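Local structure of putative histidinol-phosphate aminotransferase (Erwinia carotovora atroseptica, 3LY1) at residues S90-V96 with Y139-V145; R82-Y88 with L234-V239; N293-L299 with N326-L332. The protein binds pyridoxal 5'-phosphate and probably acts as a transaminase of the histidinol-phosphate aminotransferase type. All coordinates share one frame. Residue numbers count along the deposited sequence, not the author numbering.

In the fold
Interactions 1 and 2 adjoin in the large, PLP-binding part of this fold type I aminotransferase. Their centres lie 15 Å apart, and helix 76-88 is followed, after the turn at S90-A93, by strand 94-98 of the seven-stranded mixed sheet. Packing of I144 on Y88 and I85, and of L95 on I85, joins the two contacts. Along the chain, both segments of interaction 1 fall between those of interaction 2, and interaction 3 follows later. Its two-stranded sheet 294-298/327-331 has its centre 32 Å from each of the others, with nearest atoms about 17 Å away. R329 and N293 approach N152 and Y182, so interaction 3, rather than the other two, directly borders the cofactor site.

Interaction 1 (S90-V96 with Y139-V145); sequences SLEAQLV and YSGPSIV
Strands 94-96 and 143-145 run parallel, their axes 4.6 Å apart at closest approach and inclined at 26°. The register pairs Q94 with S143, L95 with I144 and V96 with V145, at CA-CA distances of 4.8 to 4.9 Å. Backbone hydrogen bonds form a parallel ladder: Q94 N to P142 O (3.0 Å), I144 N to Q94 O (2.9 Å) and V96 N to I144 O (2.8 Å). Before the first strand, S90-A93 makes a type I turn, closed by A93 N to S90 O at 3.2 Å. These are neighbouring inner strands of the seven-stranded mixed sheet of the PLP-dependent aminotransferase fold, where 94-98 lies between 143-148 and 115-119; L95 bonds through its backbone to K115 and T117. One side-chain hydrogen bond precedes the strands: Y139, chi1 t, donates OH to E92 O at 2.5 Å, and Q94 CG lies over its ring face, 3.9 Å from the centroid (CH-pi). Apolar packing follows the two faces. L95 CD1 (chi1 t, chi2 p) meets I144 CG2 at 4.1 Å on the side of helix 76-88, whereas V96 CB meets V145 CG2 at 4.4 Å against helix 129-137.

Interaction 2 (R82-Y88 with L234-V239); sequences RAAIEAY and LMGRYV. With EDO (1,2-ethanediol), chain I.
A single carbonyl receives both terminal nitrogens of an arginine: Y238 O accepts from R82 NH1 at 2.8 Å and from R82 NH2 at 2.9 Å, near the guanidinium plane. R82 reaches it with chi1 and chi2 t and chi3 p. The same NH1 makes a salt bridge to E86 OE2 at 3.0 Å, one helical turn on, and NE pairs with E79.

R82-Y88 is the C-terminal part of helix 76-88; L234-V239, packed against it, begins in helix 229-235 and is extended at V239 (phi/psi -129/159°). The closest CA pairs are A83-Y238 at 5.2 Å and A87-M235 at 5.3 Å, a spacing permitted by the small alanines. A83 CB touches V239 CG1 at 3.9 Å, A84 CB meets CE of selenomethionine M235 at 4.1 Å, and A87 CB lies 4.1 Å from M235 CG. A84, Y88 and M235 touch I206 of strand 205-210, so both segments pack on the large domain's central sheet. Y238, chi1 m, lays its ring along the helix, with E86 O and A87 N over one face and E86 CB 4.2 Å from the centroid (off-centre CH-pi). A water links A87 O (2.8 Å) and Y238 OH (3.1 Å). At the helix end, L234 CD1 packs 4.0 Å from Y88 CZ, and 1,2-ethanediol, probably from the crystallisation liquor, donates O1 to Y88 O at 2.9 Å.

R82, E86 and Y238 also reach the second subunit, where R82 and E86 each meet their counterpart and pack on its Y238. R82 pairing with E79 and E86 is consistent with offsetting like charges at the dimer interface.

Interaction 3 (N293-L299 with N326-L332); sequences NFVFHQL and NWCRISL
Six backbone hydrogen bonds join N293-L299 to N326-L332: L332 N to N293 O (2.9 Å), V295 N to I330 O (2.9 Å), I330 N to V295 O (2.8 Å), H297 N to C328 O (3.0 Å), C328 N to H297 O (2.8 Å) and L299 N to N326 O (2.8 Å). V295-I330 and H297-C328 are hydrogen-bonded pairs; F294-S331, F296-R329 and Q298-W327 are non-hydrogen-bonded. The antiparallel strand axes approach to 4.6 Å at 159°. H297 (chi1 p) donates ND1 to Q298 O at 2.9 Å, while C328 SG sits over its ring, 3.4 Å from the centroid. On the face bearing F296, W327 CB packs 3.9 Å from that ring's centroid, and Q298 CB lies 3.9 Å from the W327 six-membered-ring centroid. V295 CG2 meets L332 CD2 at 4.0 Å on the other face, toward helix 259-283. This two-stranded sheet borders the active site: R329 bonds N152, a PLP-binding residue, and a citrate probably from the crystallisation liquor, possibly as the counterpart of the substrate-carboxylate-binding arginine of related aminotransferases.

Interaction 1 (S90-V96 with Y139-V145)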
loop_
_atom_site.group_PDB
_atom_site.type_symbol
_atom_site.label_atom_id
_atom_site.label_comp_id
_atom_site.label_asym_id
_atom_site.label_seq_id
_atom_site.Cartn_x
_atom_site.Cartn_y
_atom_site.Cartn_z
ATOM N N SER A 90 7.698 5.626 -20.685
ATOM C CA SER A 90 8.878 6.368 -21.087
ATOM C C SER A 90 8.389 7.667 -21.698
ATOM O O SER A 90 7.199 7.813 -21.962
ATOM C CB SER A 90 9.723 5.573 -22.084
ATOM O OG SER A 90 8.980 5.295 -23.260
ATOM N N LEU A 91 9.292 8.626 -21.907
ATOM C CA LEU A 91 8.867 9.902 -22.519
ATOM C C LEU A 91 8.409 9.686 -23.970
ATOM O O LEU A 91 7.672 10.517 -24.484
ATOM C CB LEU A 91 9.947 10.999 -22.412
ATOM C CG LEU A 91 10.161 11.663 -21.028
ATOM C CD1 LEU A 91 11.226 12.809 -21.155
ATOM C CD2 LEU A 91 8.842 12.171 -20.358
ATOM N N GLU A 92 8.790 8.553 -24.574
ATOM C CA GLU A 92 8.377 8.270 -25.953
ATOM C C GLU A 92 7.059 7.460 -26.055
ATOM O O GLU A 92 6.458 7.384 -27.132
ATOM C CB GLU A 92 9.519 7.597 -26.719
ATOM C CG GLU A 92 10.730 8.517 -26.967
ATOM C CD GLU A 92 11.496 8.892 -25.694
ATOM O OE1 GLU A 92 11.588 8.064 -24.754
ATOM O OE2 GLU A 92 12.020 10.029 -25.642
ATOM N N ALA A 93 6.591 6.912 -24.931
ATOM C CA ALA A 93 5.368 6.098 -24.884
ATOM C C ALA A 93 4.034 6.880 -24.910
ATOM O O ALA A 93 3.928 8.048 -24.474
ATOM C CB ALA A 93 5.411 5.217 -23.662
ATOM N N GLN A 94 3.015 6.235 -25.460
ATOM C CA GLN A 94 1.653 6.769 -25.421
ATOM C C GLN A 94 0.792 5.786 -24.639
ATOM O O GLN A 94 1.058 4.589 -24.655
ATOM C CB GLN A 94 1.061 6.961 -26.822
ATOM C CG GLN A 94 0.720 5.669 -27.553
ATOM C CD GLN A 94 -0.135 5.840 -28.828
ATOM O OE1 GLN A 94 -0.226 4.902 -29.615
ATOM N NE2 GLN A 94 -0.718 7.006 -29.041
ATOM N N LEU A 95 -0.219 6.300 -23.960
ATOM C CA LEU A 95 -1.264 5.458 -23.383
ATOM C C LEU A 95 -2.457 5.559 -24.338
ATOM O O LEU A 95 -2.868 6.665 -24.676
ATOM C CB LEU A 95 -1.676 5.976 -21.998
ATOM C CG LEU A 95 -2.919 5.348 -21.381
ATOM C CD1 LEU A 95 -2.549 3.983 -20.896
ATOM C CD2 LEU A 95 -3.494 6.211 -20.228
ATOM N N VAL A 96 -2.993 4.418 -24.749
ATOM C CA VAL A 96 -4.173 4.342 -25.628
ATOM C C VAL A 96 -5.344 3.850 -24.787
ATOM O O VAL A 96 -5.276 2.771 -24.174
ATOM C CB VAL A 96 -3.947 3.422 -26.847
ATOM C CG1 VAL A 96 -5.231 3.315 -27.684
ATOM C CG2 VAL A 96 -2.800 3.968 -27.730
ATOM N N TYR A 139 1.292 4.618 -34.363
ATOM C CA TYR A 139 2.303 5.217 -33.489
ATOM C C TYR A 139 3.600 4.399 -33.500
ATOM O O TYR A 139 3.623 3.246 -33.087
ATOM C CB TYR A 139 1.712 5.314 -32.084
ATOM C CG TYR A 139 2.509 6.150 -31.131
ATOM C CD1 TYR A 139 2.490 7.539 -31.222
ATOM C CD2 TYR A 139 3.262 5.563 -30.117
ATOM C CE1 TYR A 139 3.200 8.329 -30.332
ATOM C CE2 TYR A 139 3.988 6.349 -29.216
ATOM C CZ TYR A 139 3.947 7.733 -29.332
ATOM O OH TYR A 139 4.649 8.529 -28.445
ATOM N N SER A 140 4.692 5.002 -33.976
ATOM C CA SER A 140 5.971 4.302 -34.090
ATOM C C SER A 140 6.625 3.981 -32.731
ATOM O O SER A 140 7.427 3.070 -32.627
ATOM C CB SER A 140 6.950 5.096 -35.001
ATOM O OG SER A 140 7.036 6.473 -34.605
ATOM N N GLY A 141 6.241 4.650 -31.666
ATOM C CA GLY A 141 6.838 4.346 -30.368
ATOM C C GLY A 141 6.096 3.255 -29.599
ATOM O O GLY A 141 5.159 2.623 -30.113
ATOM N N PRO A 142 6.497 3.047 -28.343
ATOM C CA PRO A 142 5.809 2.139 -27.462
ATOM C C PRO A 142 4.406 2.647 -27.049
ATOM O O PRO A 142 4.179 3.855 -26.903
ATOM C CB PRO A 142 6.737 2.036 -26.238
ATOM C CG PRO A 142 7.823 3.002 -26.433
ATOM C CD PRO A 142 7.670 3.684 -27.720
ATOM N N SER A 143 3.480 1.713 -26.883
ATOM C CA SER A 143 2.112 2.032 -26.479
ATOM C C SER A 143 1.747 1.159 -25.296
ATOM O O SER A 143 2.116 -0.012 -25.267
ATOM C CB SER A 143 1.086 1.725 -27.586
ATOM O OG SER A 143 1.286 2.500 -28.735
ATOM N N ILE A 144 1.003 1.728 -24.346
ATOM C CA ILE A 144 0.317 0.937 -23.310
ATOM C C ILE A 144 -1.155 1.080 -23.587
ATOM O O ILE A 144 -1.629 2.197 -23.777
ATOM C CB ILE A 144 0.603 1.468 -21.880
ATOM C CG1 ILE A 144 2.115 1.484 -21.610
ATOM C CG2 ILE A 144 -0.171 0.647 -20.799
ATOM C CD1 ILE A 144 2.516 2.118 -20.273
ATOM N N VAL A 145 -1.891 -0.033 -23.607
ATOM C CA VAL A 145 -3.322 -0.024 -23.893
ATOM C C VAL A 145 -3.980 -0.429 -22.581
ATOM O O VAL A 145 -3.605 -1.446 -22.025
ATOM C CB VAL A 145 -3.723 -1.031 -24.999
ATOM C CG1 VAL A 145 -5.269 -0.971 -25.235
ATOM C CG2 VAL A 145 -2.935 -0.791 -26.296
#

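Interaction 2 (R82-Y88 with L234-V239)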
loop_
_atom_site.group_PDB
_atom_site.type_symbol
_atom_site.label_atom_id
_atom_site.label_comp_id
_atom_site.label_asym_id
_atom_site.label_seq_id
_atom_site.Cartn_x
_atom_site.Cartn_y
_atom_site.Cartn_z
ATOM N N ARG A 82 -0.849 1.793 -11.084
ATOM C CA ARG A 82 0.345 2.634 -10.939
ATOM C C ARG A 82 1.624 1.905 -11.320
ATOM O O ARG A 82 2.384 2.375 -12.153
ATOM C CB ARG A 82 0.467 3.243 -9.532
ATOM C CG ARG A 82 1.609 4.287 -9.481
ATOM C CD ARG A 82 1.937 4.776 -8.057
ATOM N NE ARG A 82 2.156 3.640 -7.185
ATOM C CZ ARG A 82 3.235 2.875 -7.193
ATOM N NH1 ARG A 82 4.269 3.098 -8.030
ATOM N NH2 ARG A 82 3.273 1.850 -6.391
ATOM N N ALA A 83 1.843 0.734 -10.754
ATOM C CA ALA A 83 3.058 -0.021 -10.993
ATOM C C ALA A 83 3.198 -0.463 -12.453
ATOM O O ALA A 83 4.303 -0.384 -13.017
ATOM C CB ALA A 83 3.133 -1.229 -10.074
ATOM N N ALA A 84 2.078 -0.885 -13.052
ATOM C CA ALA A 84 2.047 -1.282 -14.443
ATOM C C ALA A 84 2.448 -0.118 -15.313
ATOM O O ALA A 84 3.293 -0.279 -16.191
ATOM C CB ALA A 84 0.677 -1.836 -14.846
ATOM N N ILE A 85 1.883 1.060 -15.067
ATOM C CA ILE A 85 2.212 2.253 -15.876
ATOM C C ILE A 85 3.668 2.683 -15.651
ATOM O O ILE A 85 4.410 2.962 -16.607
ATOM C CB ILE A 85 1.250 3.445 -15.571
ATOM C CG1 ILE A 85 -0.218 3.093 -15.898
ATOM C CG2 ILE A 85 1.717 4.757 -16.292
ATOM C CD1 ILE A 85 -0.505 2.910 -17.344
ATOM N N GLU A 86 4.109 2.709 -14.394
ATOM C CA GLU A 86 5.502 3.128 -14.128
ATOM C C GLU A 86 6.510 2.180 -14.788
ATOM O O GLU A 86 7.565 2.604 -15.298
ATOM C CB GLU A 86 5.744 3.261 -12.599
ATOM C CG GLU A 86 5.100 4.534 -11.990
ATOM C CD GLU A 86 5.510 4.759 -10.526
ATOM O OE1 GLU A 86 6.570 4.246 -10.118
ATOM O OE2 GLU A 86 4.777 5.438 -9.795
ATOM N N ALA A 87 6.196 0.891 -14.779
ATOM C CA ALA A 87 7.093 -0.115 -15.310
ATOM C C ALA A 87 7.299 0.021 -16.811
ATOM O O ALA A 87 8.390 -0.266 -17.291
ATOM C CB ALA A 87 6.579 -1.543 -14.969
ATOM N N TYR A 88 6.273 0.487 -17.528
ATOM C CA TYR A 88 6.268 0.525 -18.990
ATOM C C TYR A 88 6.263 1.940 -19.570
ATOM O O TYR A 88 6.227 2.116 -20.787
ATOM C CB TYR A 88 5.123 -0.346 -19.519
ATOM C CG TYR A 88 5.477 -1.792 -19.314
ATOM C CD1 TYR A 88 6.318 -2.444 -20.211
ATOM C CD2 TYR A 88 5.109 -2.466 -18.165
ATOM C CE1 TYR A 88 6.726 -3.741 -20.004
ATOM C CE2 TYR A 88 5.493 -3.762 -17.951
ATOM C CZ TYR A 88 6.317 -4.403 -18.883
ATOM O OH TYR A 88 6.726 -5.703 -18.671
ATOM N N LEU A 234 9.371 -6.714 -13.496
ATOM C CA LEU A 234 9.517 -5.277 -13.778
ATOM C C LEU A 234 8.549 -4.442 -12.940
ATOM O O LEU A 234 8.944 -3.412 -12.374
ATOM C CB LEU A 234 9.354 -4.948 -15.278
ATOM C CG LEU A 234 10.481 -5.339 -16.242
ATOM C CD1 LEU A 234 10.057 -4.991 -17.660
ATOM C CD2 LEU A 234 11.803 -4.671 -15.900
HETATM N N MSE A 235 7.292 -4.880 -12.826
HETATM C CA MSE A 235 6.275 -4.166 -12.028
HETATM C C MSE A 235 6.661 -4.085 -10.571
HETATM O O MSE A 235 6.393 -3.085 -9.916
HETATM C CB MSE A 235 4.918 -4.835 -12.141
HETATM C CG MSE A 235 4.294 -4.633 -13.454
HETATM SE SE MSE A 235 2.567 -5.582 -13.524
HETATM C CE MSE A 235 1.606 -4.758 -12.095
ATOM N N GLY A 236 7.347 -5.114 -10.083
ATOM C CA GLY A 236 7.725 -5.201 -8.704
ATOM C C GLY A 236 8.789 -4.212 -8.260
ATOM O O GLY A 236 8.941 -3.980 -7.064
ATOM N N ARG A 237 9.487 -3.628 -9.238
ATOM C CA ARG A 237 10.460 -2.597 -8.955
ATOM C C ARG A 237 9.779 -1.253 -8.594
ATOM O O ARG A 237 10.441 -0.347 -8.117
ATOM C CB ARG A 237 11.450 -2.491 -10.128
ATOM C CG ARG A 237 12.354 -3.751 -10.254
ATOM C CD ARG A 237 12.954 -3.987 -11.654
ATOM N NE ARG A 237 13.954 -3.003 -12.016
ATOM C CZ ARG A 237 15.239 -3.048 -11.674
ATOM N NH1 ARG A 237 15.717 -4.046 -10.941
ATOM N NH2 ARG A 237 16.047 -2.067 -12.062
ATOM N N TYR A 238 8.455 -1.157 -8.769
ATOM C CA TYR A 238 7.687 0.068 -8.537
ATOM C C TYR A 238 6.686 -0.026 -7.408
ATOM O O TYR A 238 5.834 0.858 -7.246
ATOM C CB TYR A 238 7.060 0.562 -9.844
ATOM C CG TYR A 238 8.151 0.816 -10.833
ATOM C CD1 TYR A 238 8.902 1.977 -10.785
ATOM C CD2 TYR A 238 8.501 -0.142 -11.757
ATOM C CE1 TYR A 238 9.956 2.185 -11.658
ATOM C CE2 TYR A 238 9.563 0.061 -12.612
ATOM C CZ TYR A 238 10.268 1.219 -12.550
ATOM O OH TYR A 238 11.307 1.401 -13.424
ATOM N N VAL A 239 6.824 -1.075 -6.595
ATOM C CA VAL A 239 6.125 -1.194 -5.307
ATOM C C VAL A 239 7.195 -1.519 -4.256
ATOM O O VAL A 239 8.316 -1.933 -4.605
ATOM C CB VAL A 239 5.009 -2.271 -5.308
ATOM C CG1 VAL A 239 3.916 -1.903 -6.304
ATOM C CG2 VAL A 239 5.582 -3.665 -5.581
HETATM C C1 EDO I . 5.225 -0.293 -23.346
HETATM O O1 EDO I . 6.533 0.121 -22.888
HETATM C C2 EDO I . 5.284 -1.193 -24.570
HETATM O O2 EDO I . 6.199 -2.289 -24.394
HETATM O O HOH W 1 10.834 -0.255 -15.948
#

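Interaction 3 (N293-L299 with N326-L332)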
loop_
_atom_site.group_PDB
_atom_site.type_symbol
_atom_site.label_atom_id
_atom_site.label_comp_id
_atom_site.label_asym_id
_atom_site.label_seq_id
_atom_site.Cartn_x
_atom_site.Cartn_y
_atom_site.Cartn_z
ATOM N N ASN A 293 -21.354 -3.984 -10.714
ATOM C CA ASN A 293 -22.233 -3.680 -9.566
ATOM C C ASN A 293 -22.694 -2.207 -9.579
ATOM O O ASN A 293 -22.798 -1.550 -8.536
ATOM C CB ASN A 293 -21.563 -4.103 -8.234
ATOM C CG ASN A 293 -20.279 -3.339 -7.913
ATOM O OD1 ASN A 293 -19.749 -2.617 -8.744
ATOM N ND2 ASN A 293 -19.787 -3.499 -6.673
ATOM N N PHE A 294 -22.967 -1.703 -10.786
ATOM C CA PHE A 294 -23.433 -0.324 -10.994
ATOM C C PHE A 294 -24.131 -0.195 -12.353
ATOM O O PHE A 294 -23.953 -1.055 -13.213
ATOM C CB PHE A 294 -22.270 0.671 -10.947
ATOM C CG PHE A 294 -21.112 0.302 -11.879
ATOM C CD1 PHE A 294 -20.126 -0.575 -11.455
ATOM C CD2 PHE A 294 -21.021 0.839 -13.145
ATOM C CE1 PHE A 294 -19.071 -0.925 -12.281
ATOM C CE2 PHE A 294 -19.956 0.523 -13.987
ATOM C CZ PHE A 294 -18.988 -0.379 -13.558
ATOM N N VAL A 295 -24.925 0.863 -12.536
ATOM C CA VAL A 295 -25.660 1.068 -13.773
ATOM C C VAL A 295 -25.406 2.495 -14.230
ATOM O O VAL A 295 -25.381 3.455 -13.403
ATOM C CB VAL A 295 -27.199 0.814 -13.581
ATOM C CG1 VAL A 295 -28.037 1.243 -14.866
ATOM C CG2 VAL A 295 -27.483 -0.619 -13.190
ATOM N N PHE A 296 -25.164 2.638 -15.526
ATOM C CA PHE A 296 -24.960 3.935 -16.123
ATOM C C PHE A 296 -26.256 4.231 -16.862
ATOM O O PHE A 296 -26.675 3.458 -17.712
ATOM C CB PHE A 296 -23.742 3.899 -17.052
ATOM C CG PHE A 296 -23.081 5.241 -17.287
ATOM C CD1 PHE A 296 -22.538 5.969 -16.236
ATOM C CD2 PHE A 296 -22.903 5.711 -18.584
ATOM C CE1 PHE A 296 -21.863 7.181 -16.465
ATOM C CE2 PHE A 296 -22.222 6.937 -18.821
ATOM C CZ PHE A 296 -21.712 7.653 -17.767
ATOM N N HIS A 297 -26.942 5.298 -16.474
ATOM C CA HIS A 297 -28.189 5.703 -17.146
ATOM C C HIS A 297 -28.253 7.192 -17.457
ATOM O O HIS A 297 -27.518 8.014 -16.866
ATOM C CB HIS A 297 -29.422 5.243 -16.385
ATOM C CG HIS A 297 -29.751 6.024 -15.138
ATOM N ND1 HIS A 297 -30.488 7.189 -15.165
ATOM C CD2 HIS A 297 -29.533 5.751 -13.826
ATOM C CE1 HIS A 297 -30.698 7.609 -13.921
ATOM N NE2 HIS A 297 -30.130 6.751 -13.085
ATOM N N GLN A 298 -29.145 7.504 -18.399
ATOM C CA GLN A 298 -29.295 8.842 -18.916
ATOM C C GLN A 298 -30.200 9.664 -18.018
ATOM O O GLN A 298 -31.001 9.118 -17.253
ATOM C CB GLN A 298 -29.870 8.780 -20.341
ATOM C CG GLN A 298 -29.595 10.017 -21.166
ATOM C CD GLN A 298 -30.167 9.913 -22.589
ATOM O OE1 GLN A 298 -30.178 8.847 -23.180
ATOM N NE2 GLN A 298 -30.643 11.032 -23.121
ATOM N N LEU A 299 -30.015 10.978 -18.073
ATOM C CA LEU A 299 -30.874 11.921 -17.372
ATOM C C LEU A 299 -31.429 12.937 -18.344
ATOM O O LEU A 299 -30.761 13.291 -19.333
ATOM C CB LEU A 299 -30.109 12.652 -16.280
ATOM C CG LEU A 299 -29.669 11.796 -15.102
ATOM C CD1 LEU A 299 -28.676 12.545 -14.185
ATOM C CD2 LEU A 299 -30.927 11.304 -14.328
ATOM N N ASN A 326 -24.673 14.005 -19.504
ATOM C CA ASN A 326 -26.096 13.850 -19.191
ATOM C C ASN A 326 -26.409 12.430 -18.695
ATOM O O ASN A 326 -27.534 11.937 -18.860
ATOM C CB ASN A 326 -26.971 14.212 -20.412
ATOM C CG ASN A 326 -26.808 15.671 -20.869
ATOM O OD1 ASN A 326 -26.220 16.499 -20.175
ATOM N ND2 ASN A 326 -27.336 15.978 -22.051
ATOM N N TRP A 327 -25.407 11.788 -18.083
ATOM C CA TRP A 327 -25.506 10.391 -17.595
ATOM C C TRP A 327 -25.055 10.347 -16.151
ATOM O O TRP A 327 -24.247 11.201 -15.720
ATOM C CB TRP A 327 -24.648 9.449 -18.451
ATOM C CG TRP A 327 -25.198 9.252 -19.841
ATOM C CD1 TRP A 327 -25.210 10.180 -20.856
ATOM C CD2 TRP A 327 -25.839 8.086 -20.362
ATOM N NE1 TRP A 327 -25.808 9.645 -21.972
ATOM C CE2 TRP A 327 -26.207 8.366 -21.691
ATOM C CE3 TRP A 327 -26.125 6.822 -19.842
ATOM C CZ2 TRP A 327 -26.856 7.441 -22.486
ATOM C CZ3 TRP A 327 -26.780 5.905 -20.635
ATOM C CH2 TRP A 327 -27.131 6.221 -21.955
ATOM N N CYS A 328 -25.585 9.393 -15.403
ATOM C CA CYS A 328 -25.161 9.172 -14.035
ATOM C C CYS A 328 -24.855 7.686 -13.781
ATOM O O CYS A 328 -25.490 6.785 -14.333
ATOM C CB CYS A 328 -26.198 9.682 -13.018
ATOM S SG CYS A 328 -27.836 8.975 -13.181
ATOM N N ARG A 329 -23.864 7.456 -12.930
ATOM C CA ARG A 329 -23.497 6.129 -12.538
ATOM C C ARG A 329 -24.040 5.921 -11.147
ATOM O O ARG A 329 -23.693 6.672 -10.203
ATOM C CB ARG A 329 -21.964 5.953 -12.527
ATOM C CG ARG A 329 -21.586 4.462 -12.325
ATOM C CD ARG A 329 -20.086 4.283 -11.974
ATOM N NE ARG A 329 -19.826 4.830 -10.640
ATOM C CZ ARG A 329 -18.628 5.080 -10.148
ATOM N NH1 ARG A 329 -17.543 4.872 -10.887
ATOM N NH2 ARG A 329 -18.519 5.577 -8.923
ATOM N N ILE A 330 -24.923 4.936 -11.027
ATOM C CA ILE A 330 -25.588 4.624 -9.796
ATOM C C ILE A 330 -25.067 3.277 -9.323
ATOM O O ILE A 330 -25.295 2.277 -9.982
ATOM C CB ILE A 330 -27.112 4.442 -10.011
ATOM C CG1 ILE A 330 -27.747 5.671 -10.646
ATOM C CG2 ILE A 330 -27.785 4.073 -8.695
ATOM C CD1 ILE A 330 -27.562 6.974 -9.872
ATOM N N SER A 331 -24.349 3.220 -8.206
ATOM C CA SER A 331 -23.929 1.893 -7.694
ATOM C C SER A 331 -25.114 1.072 -7.172
ATOM O O SER A 331 -26.149 1.591 -6.723
ATOM C CB SER A 331 -22.791 1.987 -6.634
ATOM O OG SER A 331 -21.789 2.940 -7.068
ATOM N N LEU A 332 -24.958 -0.231 -7.196
ATOM C CA LEU A 332 -26.049 -1.083 -6.754
ATOM C C LEU A 332 -25.908 -1.368 -5.264
ATOM O O LEU A 332 -24.919 -1.937 -4.817
ATOM C CB LEU A 332 -26.126 -2.337 -7.594
ATOM C CG LEU A 332 -26.451 -2.156 -9.083
ATOM C CD1 LEU A 332 -26.423 -3.519 -9.833
ATOM C CD2 LEU A 332 -27.785 -1.458 -9.301
#